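Local coordinates for extracellular solute-binding protein, family 3 (Methylophaga aminisulfidivorans MP, PDB 5SV6) that has the architecture of a periplasmic solute-binding protein and is of unsettled function, though probably linked to the methanol dehydrogenase system, at residues Tyr195-Gly207 with Glu218-Leu230. Numbering follows the deposited sequence.
Sequences YAPDLLVSEVVSG and EAARYVKSASVPL
Val-201 and Tyr-222 meet where helix 197-206 packs on helix 216-224, two neighbouring helices of a periplasmic-binding-protein fold. The axes of the short helical segments 197-206 and 218-224 are inclined at 44° and come within 8.8 Å. No hydrogen bond crosses between them.

Aliphatic packing does most of the work. Val-201 divides its branches: CG2 reaches Ala-219 CB at 3.9 Å, and CG1, anti to its own backbone N (chi1 175°), reaches Leu-230 CD1 at 3.7 Å. Leu-230 CD1 also meets Val-205 CG2, while its CD2 turns to Val-204 CG1. Ile-131 of strand 118-133 also touches Ala-219, Val-223 and Leu-230. The Pro-197 ring and the Glu-218 side chain cross at about a right angle, CG to CG 3.9 Å; Pro-197 CG also lies against the backbone O of Glu-218. Glu-218 OE2 is hydrogen-bonded to Tyr-58 OH.

The ring contact is CH-pi. Asp-198 CB sits over the Tyr-222 ring, 3.5 Å from its centroid and 11° off the normal. Arg-221 CG covers the opposite face. A serine at Tyr-222 would probably leave Asp-198 CB and Arg-221 CG facing a gap.

Toward the C-terminal end of helix 197-206, Val-205 CG1 touches both Val-228 CG2 and Ser-227 OG, the oxygen 3.3 Å away.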
ATOM      1  N   TYR A 195      -0.475  -8.176  -8.203  1.00 31.16           N
ATOM      2  CA  TYR A 195      -0.155  -8.023  -6.785  1.00 31.91           C
ATOM      3  C   TYR A 195      -1.382  -8.419  -5.977  1.00 29.69           C
ATOM      4  O   TYR A 195      -2.416  -7.753  -6.084  1.00 28.14           O
ATOM      5  CB  TYR A 195       0.083  -6.538  -6.469  1.00 32.46           C
ATOM      6  CG  TYR A 195       1.512  -6.040  -6.413  1.00 34.97           C
ATOM      7  CD1 TYR A 195       2.133  -5.522  -7.548  1.00 37.15           C
ATOM      8  CD2 TYR A 195       2.216  -6.020  -5.211  1.00 38.31           C
ATOM      9  CE1 TYR A 195       3.434  -5.029  -7.498  1.00 34.40           C
ATOM     10  CE2 TYR A 195       3.514  -5.531  -5.149  1.00 35.91           C
ATOM     11  CZ  TYR A 195       4.121  -5.039  -6.300  1.00 40.32           C
ATOM     12  OH  TYR A 195       5.412  -4.556  -6.255  1.00 40.97           O
ATOM     13  N   ALA A 196      -1.284  -9.461  -5.154  1.00 24.54           N
ATOM     14  CA  ALA A 196      -2.423  -9.857  -4.322  1.00 24.78           C
ATOM     15  C   ALA A 196      -2.081  -9.969  -2.830  1.00 23.95           C
ATOM     16  O   ALA A 196      -1.728 -11.047  -2.348  1.00 20.99           O
ATOM     17  CB  ALA A 196      -3.040 -11.170  -4.832  1.00 28.66           C
ATOM     18  N   PRO A 197      -2.201  -8.856  -2.086  1.00 23.35           N
ATOM     19  CA  PRO A 197      -1.883  -8.881  -0.650  1.00 21.01           C
ATOM     20  C   PRO A 197      -2.811  -9.765   0.194  1.00 19.67           C
ATOM     21  O   PRO A 197      -2.426 -10.178   1.297  1.00 17.36           O
ATOM     22  CB  PRO A 197      -2.028  -7.410  -0.238  1.00 21.21           C
ATOM     23  CG  PRO A 197      -2.943  -6.819  -1.267  1.00 19.15           C
ATOM     24  CD  PRO A 197      -2.580  -7.508  -2.543  1.00 22.23           C
ATOM     25  N   ASP A 198      -4.021 -10.034  -0.297  1.00 21.12           N
ATOM     26  CA  ASP A 198      -4.930 -10.943   0.400  1.00 18.16           C
ATOM     27  C   ASP A 198      -4.334 -12.353   0.555  1.00 16.72           C
ATOM     28  O   ASP A 198      -4.636 -13.068   1.506  1.00 16.17           O
ATOM     29  CB  ASP A 198      -6.264 -11.015  -0.332  1.00 19.90           C
ATOM     30  CG  ASP A 198      -6.120 -11.518  -1.747  1.00 22.26           C
ATOM     31  OD1 ASP A 198      -5.402 -10.868  -2.537  1.00 27.86           O
ATOM     32  OD2 ASP A 198      -6.716 -12.570  -2.067  1.00 31.51           O
ATOM     33  N   LEU A 199      -3.494 -12.751  -0.394  1.00 14.97           N
ATOM     34  CA  LEU A 199      -2.736 -13.994  -0.278  1.00 13.88           C
ATOM     35  C   LEU A 199      -1.831 -13.984   0.961  1.00 13.70           C
ATOM     36  O   LEU A 199      -1.750 -14.966   1.709  1.00 12.31           O
ATOM     37  CB  LEU A 199      -1.879 -14.187  -1.537  1.00 14.19           C
ATOM     38  CG  LEU A 199      -0.851 -15.318  -1.463  1.00 16.69           C
ATOM     39  CD1 LEU A 199      -1.548 -16.673  -1.336  1.00 18.99           C
ATOM     40  CD2 LEU A 199       0.106 -15.286  -2.656  1.00 19.94           C
ATOM     41  N   LEU A 200      -1.132 -12.875   1.177  1.00 12.27           N
ATOM     42  CA  LEU A 200      -0.215 -12.792   2.312  1.00 12.78           C
ATOM     43  C   LEU A 200      -0.960 -12.859   3.649  1.00 11.83           C
ATOM     44  O   LEU A 200      -0.514 -13.529   4.575  1.00 11.81           O
ATOM     45  CB  LEU A 200       0.667 -11.537   2.231  1.00 12.37           C
ATOM     46  CG  LEU A 200       1.544 -11.445   0.974  1.00 16.35           C
ATOM     47  CD1 LEU A 200       2.419 -10.201   0.988  1.00 14.80           C
ATOM     48  CD2 LEU A 200       2.415 -12.666   0.868  1.00 15.99           C
ATOM     49  N   VAL A 201      -2.101 -12.186   3.747  1.00 11.34           N
ATOM     50  CA  VAL A 201      -2.907 -12.291   4.963  1.00 11.11           C
ATOM     51  C   VAL A 201      -3.388 -13.732   5.166  1.00 11.97           C
ATOM     52  O   VAL A 201      -3.360 -14.270   6.281  1.00 10.54           O
ATOM     53  CB  VAL A 201      -4.081 -11.294   4.962  1.00 12.37           C
ATOM     54  CG1 VAL A 201      -4.970 -11.512   6.191  1.00 11.91           C
ATOM     55  CG2 VAL A 201      -3.541  -9.861   4.940  1.00 11.57           C
ATOM     56  N   SER A 202      -3.799 -14.365   4.073  1.00 11.65           N
ATOM     57  CA  SER A 202      -4.279 -15.744   4.111  1.00 13.77           C
ATOM     58  C   SER A 202      -3.236 -16.729   4.635  1.00 12.49           C
ATOM     59  O   SER A 202      -3.577 -17.713   5.289  1.00 12.96           O
ATOM     60  CB  SER A 202      -4.757 -16.172   2.726  1.00 13.86           C
ATOM     61  OG  SER A 202      -6.003 -15.561   2.449  1.00 15.80           O
ATOM     62  N   GLU A 203      -1.968 -16.461   4.335  1.00 12.51           N
ATOM     63  CA  GLU A 203      -0.860 -17.299   4.803  1.00 11.38           C
ATOM     64  C   GLU A 203      -0.751 -17.287   6.329  1.00 13.33           C
ATOM     65  O   GLU A 203      -0.379 -18.287   6.942  1.00 13.41           O
ATOM     66  CB  GLU A 203       0.453 -16.818   4.194  1.00 12.83           C
ATOM     67  CG  GLU A 203       0.578 -17.103   2.714  1.00 13.10           C
ATOM     68  CD  GLU A 203       0.694 -18.583   2.428  1.00 16.04           C
ATOM     69  OE1 GLU A 203       1.729 -19.179   2.788  1.00 13.80           O
ATOM     70  OE2 GLU A 203      -0.256 -19.156   1.858  1.00 17.16           O
ATOM     71  N   VAL A 204      -1.059 -16.146   6.930  1.00 11.66           N
ATOM     72  CA  VAL A 204      -1.080 -16.038   8.386  1.00 12.60           C
ATOM     73  C   VAL A 204      -2.280 -16.794   8.949  1.00 14.32           C
ATOM     74  O   VAL A 204      -2.151 -17.573   9.891  1.00 14.11           O
ATOM     75  CB  VAL A 204      -1.125 -14.576   8.859  1.00 11.98           C
ATOM     76  CG1 VAL A 204      -1.154 -14.508  10.402  1.00  9.17           C
ATOM     77  CG2 VAL A 204       0.069 -13.794   8.302  1.00 12.26           C
ATOM     78  N   VAL A 205      -3.446 -16.572   8.355  1.00 15.60           N
ATOM     79  CA  VAL A 205      -4.655 -17.290   8.757  1.00 15.59           C
ATOM     80  C   VAL A 205      -4.447 -18.805   8.708  1.00 16.97           C
ATOM     81  O   VAL A 205      -4.886 -19.529   9.608  1.00 17.85           O
ATOM     82  CB  VAL A 205      -5.855 -16.890   7.879  1.00 15.54           C
ATOM     83  CG1 VAL A 205      -7.034 -17.828   8.100  1.00 17.34           C
ATOM     84  CG2 VAL A 205      -6.237 -15.444   8.146  1.00 15.24           C
ATOM     85  N   SER A 206      -3.752 -19.270   7.675  1.00 15.68           N
ATOM     86  CA  SER A 206      -3.513 -20.699   7.481  1.00 17.43           C
ATOM     87  C   SER A 206      -2.401 -21.238   8.375  1.00 19.23           C
ATOM     88  O   SER A 206      -2.287 -22.450   8.573  1.00 18.91           O
ATOM     89  CB  SER A 206      -3.171 -20.995   6.020  1.00 16.27           C
ATOM     90  OG  SER A 206      -1.813 -20.682   5.732  1.00 16.21           O
ATOM     91  N   GLY A 207      -1.567 -20.344   8.902  1.00 18.47           N
ATOM     92  CA  GLY A 207      -0.470 -20.761   9.751  1.00 15.80           C
ATOM     93  C   GLY A 207       0.785 -21.115   8.977  1.00 17.23           C
ATOM     94  O   GLY A 207       1.814 -21.442   9.571  1.00 17.18           O
ATOM     95  N   GLU A 218      -3.000  -2.010   2.229  1.00 10.42           N
ATOM     96  CA  GLU A 218      -3.130  -3.202   1.378  1.00 12.60           C
ATOM     97  C   GLU A 218      -3.778  -4.370   2.103  1.00 10.76           C
ATOM     98  O   GLU A 218      -4.399  -5.227   1.480  1.00 12.59           O
ATOM     99  CB  GLU A 218      -1.747  -3.683   0.944  1.00 13.77           C
ATOM    100  CG  GLU A 218      -1.399  -3.376  -0.453  1.00 19.53           C
ATOM    101  CD  GLU A 218       0.088  -3.458  -0.699  1.00 18.42           C
ATOM    102  OE1 GLU A 218       0.757  -4.352  -0.116  1.00 23.48           O
ATOM    103  OE2 GLU A 218       0.586  -2.608  -1.461  1.00 21.74           O
ATOM    104  N   ALA A 219      -3.578  -4.432   3.416  1.00  8.67           N
ATOM    105  CA  ALA A 219      -3.968  -5.606   4.181  1.00 11.27           C
ATOM    106  C   ALA A 219      -5.271  -5.425   4.942  1.00 11.33           C
ATOM    107  O   ALA A 219      -5.930  -6.406   5.261  1.00 10.34           O
ATOM    108  CB  ALA A 219      -2.863  -6.010   5.145  1.00 11.24           C
ATOM    109  N   ALA A 220      -5.634  -4.172   5.209  1.00  8.06           N
ATOM    110  CA  ALA A 220      -6.646  -3.846   6.222  1.00 11.00           C
ATOM    111  C   ALA A 220      -7.987  -4.559   6.085  1.00 13.52           C
ATOM    112  O   ALA A 220      -8.486  -5.116   7.060  1.00 12.02           O
ATOM    113  CB  ALA A 220      -6.853  -2.328   6.319  1.00  9.10           C
ATOM    114  N   ARG A 221      -8.570  -4.548   4.888  1.00 11.06           N
ATOM    115  CA  ARG A 221      -9.879  -5.162   4.719  1.00 13.14           C
ATOM    116  C   ARG A 221      -9.819  -6.673   4.939  1.00 14.12           C
ATOM    117  O   ARG A 221     -10.768  -7.272   5.456  1.00 13.18           O
ATOM    118  CB  ARG A 221     -10.499  -4.818   3.352  1.00 13.26           C
ATOM    119  CG  ARG A 221      -9.844  -5.460   2.135  1.00 14.00           C
ATOM    120  CD  ARG A 221     -10.831  -5.480   0.960  1.00 12.97           C
ATOM    121  NE  ARG A 221     -11.280  -4.136   0.590  1.00 13.77           N
ATOM    122  CZ  ARG A 221     -12.254  -3.887  -0.282  1.00 16.39           C
ATOM    123  NH1 ARG A 221     -12.904  -4.890  -0.854  1.00 16.83           N
ATOM    124  NH2 ARG A 221     -12.585  -2.635  -0.578  1.00 15.80           N
ATOM    125  N   TYR A 222      -8.685  -7.279   4.584  1.00 12.68           N
ATOM    126  CA  TYR A 222      -8.520  -8.726   4.686  1.00 12.22           C
ATOM    127  C   TYR A 222      -8.239  -9.179   6.116  1.00 11.78           C
ATOM    128  O   TYR A 222      -8.600 -10.293   6.512  1.00 15.28           O
ATOM    129  CB  TYR A 222      -7.431  -9.210   3.720  1.00 12.10           C
ATOM    130  CG  TYR A 222      -7.643  -8.674   2.316  1.00 10.47           C
ATOM    131  CD1 TYR A 222      -8.674  -9.154   1.522  1.00 13.80           C
ATOM    132  CD2 TYR A 222      -6.829  -7.669   1.802  1.00 13.22           C
ATOM    133  CE1 TYR A 222      -8.895  -8.649   0.232  1.00 12.63           C
ATOM    134  CE2 TYR A 222      -7.033  -7.160   0.504  1.00 13.03           C
ATOM    135  CZ  TYR A 222      -8.073  -7.665  -0.267  1.00 12.17           C
ATOM    136  OH  TYR A 222      -8.300  -7.186  -1.537  1.00 13.10           O
ATOM    137  N   VAL A 223      -7.607  -8.315   6.893  1.00 11.08           N
ATOM    138  CA  VAL A 223      -7.452  -8.566   8.322  1.00 14.24           C
ATOM    139  C   VAL A 223      -8.826  -8.531   9.008  1.00 16.24           C
ATOM    140  O   VAL A 223      -9.145  -9.389   9.827  1.00 18.02           O
ATOM    141  CB  VAL A 223      -6.498  -7.556   8.991  1.00 12.11           C
ATOM    142  CG1 VAL A 223      -6.497  -7.767  10.503  1.00 15.40           C
ATOM    143  CG2 VAL A 223      -5.081  -7.697   8.434  1.00 10.97           C
ATOM    144  N   LYS A 224      -9.653  -7.558   8.653  1.00 16.95           N
ATOM    145  CA  LYS A 224     -11.010  -7.508   9.200  1.00 18.82           C
ATOM    146  C   LYS A 224     -11.850  -8.744   8.859  1.00 20.66           C
ATOM    147  O   LYS A 224     -12.481  -9.338   9.733  1.00 22.61           O
ATOM    148  CB  LYS A 224     -11.734  -6.249   8.736  1.00 20.40           C
ATOM    149  CG  LYS A 224     -13.172  -6.166   9.242  1.00 25.71           C
ATOM    150  CD  LYS A 224     -13.806  -4.862   8.814  1.00 26.98           C
ATOM    151  CE  LYS A 224     -12.913  -3.690   9.179  1.00 26.88           C
ATOM    152  NZ  LYS A 224     -13.309  -2.455   8.447  1.00 27.88           N
ATOM    153  N   SER A 225     -11.854  -9.137   7.594  1.00 19.13           N
ATOM    154  CA  SER A 225     -12.666 -10.272   7.167  1.00 19.96           C
ATOM    155  C   SER A 225     -12.022 -11.636   7.439  1.00 20.98           C
ATOM    156  O   SER A 225     -12.574 -12.672   7.052  1.00 20.40           O
ATOM    157  CB  SER A 225     -13.041 -10.138   5.685  1.00 20.80           C
ATOM    158  OG  SER A 225     -11.896 -10.224   4.848  1.00 21.97           O
ATOM    159  N   ALA A 226     -10.867 -11.637   8.108  1.00 17.38           N
ATOM    160  CA  ALA A 226     -10.120 -12.864   8.363  1.00 17.88           C
ATOM    161  C   ALA A 226     -10.988 -13.899   9.073  1.00 20.96           C
ATOM    162  O   ALA A 226     -11.845 -13.541   9.876  1.00 19.45           O
ATOM    163  CB  ALA A 226      -8.872 -12.567   9.195  1.00 18.23           C
ATOM    164  N   SER A 227     -10.758 -15.174   8.772  1.00 19.30           N
ATOM    165  CA  SER A 227     -11.558 -16.249   9.349  1.00 21.42           C
ATOM    166  C   SER A 227     -11.096 -16.600  10.769  1.00 25.74           C
ATOM    167  O   SER A 227     -11.831 -17.223  11.536  1.00 23.31           O
ATOM    168  CB  SER A 227     -11.575 -17.481   8.430  1.00 21.82           C
ATOM    169  OG  SER A 227     -10.299 -18.090   8.341  1.00 24.46           O
ATOM    170  N   VAL A 228      -9.885 -16.175  11.122  1.00 22.03           N
ATOM    171  CA  VAL A 228      -9.425 -16.265  12.505  1.00 21.56           C
ATOM    172  C   VAL A 228      -8.986 -14.881  12.958  1.00 19.42           C
ATOM    173  O   VAL A 228      -8.511 -14.089  12.142  1.00 18.19           O
ATOM    174  CB  VAL A 228      -8.256 -17.255  12.679  1.00 22.26           C
ATOM    175  CG1 VAL A 228      -8.724 -18.685  12.451  1.00 24.93           C
ATOM    176  CG2 VAL A 228      -7.087 -16.894  11.759  1.00 20.01           C
ATOM    177  N   PRO A 229      -9.151 -14.577  14.259  1.00 20.10           N
ATOM    178  CA  PRO A 229      -8.864 -13.216  14.719  1.00 19.48           C
ATOM    179  C   PRO A 229      -7.382 -12.891  14.552  1.00 16.59           C
ATOM    180  O   PRO A 229      -6.541 -13.675  14.983  1.00 16.40           O
ATOM    181  CB  PRO A 229      -9.223 -13.263  16.209  1.00 18.21           C
ATOM    182  CG  PRO A 229     -10.123 -14.440  16.360  1.00 21.76           C
ATOM    183  CD  PRO A 229      -9.656 -15.433  15.344  1.00 21.42           C
ATOM    184  N   LEU A 230      -7.080 -11.756  13.931  1.00 15.40           N
ATOM    185  CA  LEU A 230      -5.693 -11.357  13.720  1.00 16.14           C
ATOM    186  C   LEU A 230      -5.405 -10.051  14.433  1.00 15.03           C
ATOM    187  O   LEU A 230      -6.297  -9.223  14.630  1.00 15.19           O
ATOM    188  CB  LEU A 230      -5.400 -11.185  12.226  1.00 12.32           C
ATOM    189  CG  LEU A 230      -5.617 -12.399  11.314  1.00 16.02           C
ATOM    190  CD1 LEU A 230      -5.238 -12.044   9.880  1.00 13.20           C
ATOM    191  CD2 LEU A 230      -4.826 -13.620  11.778  1.00 14.01           C
TER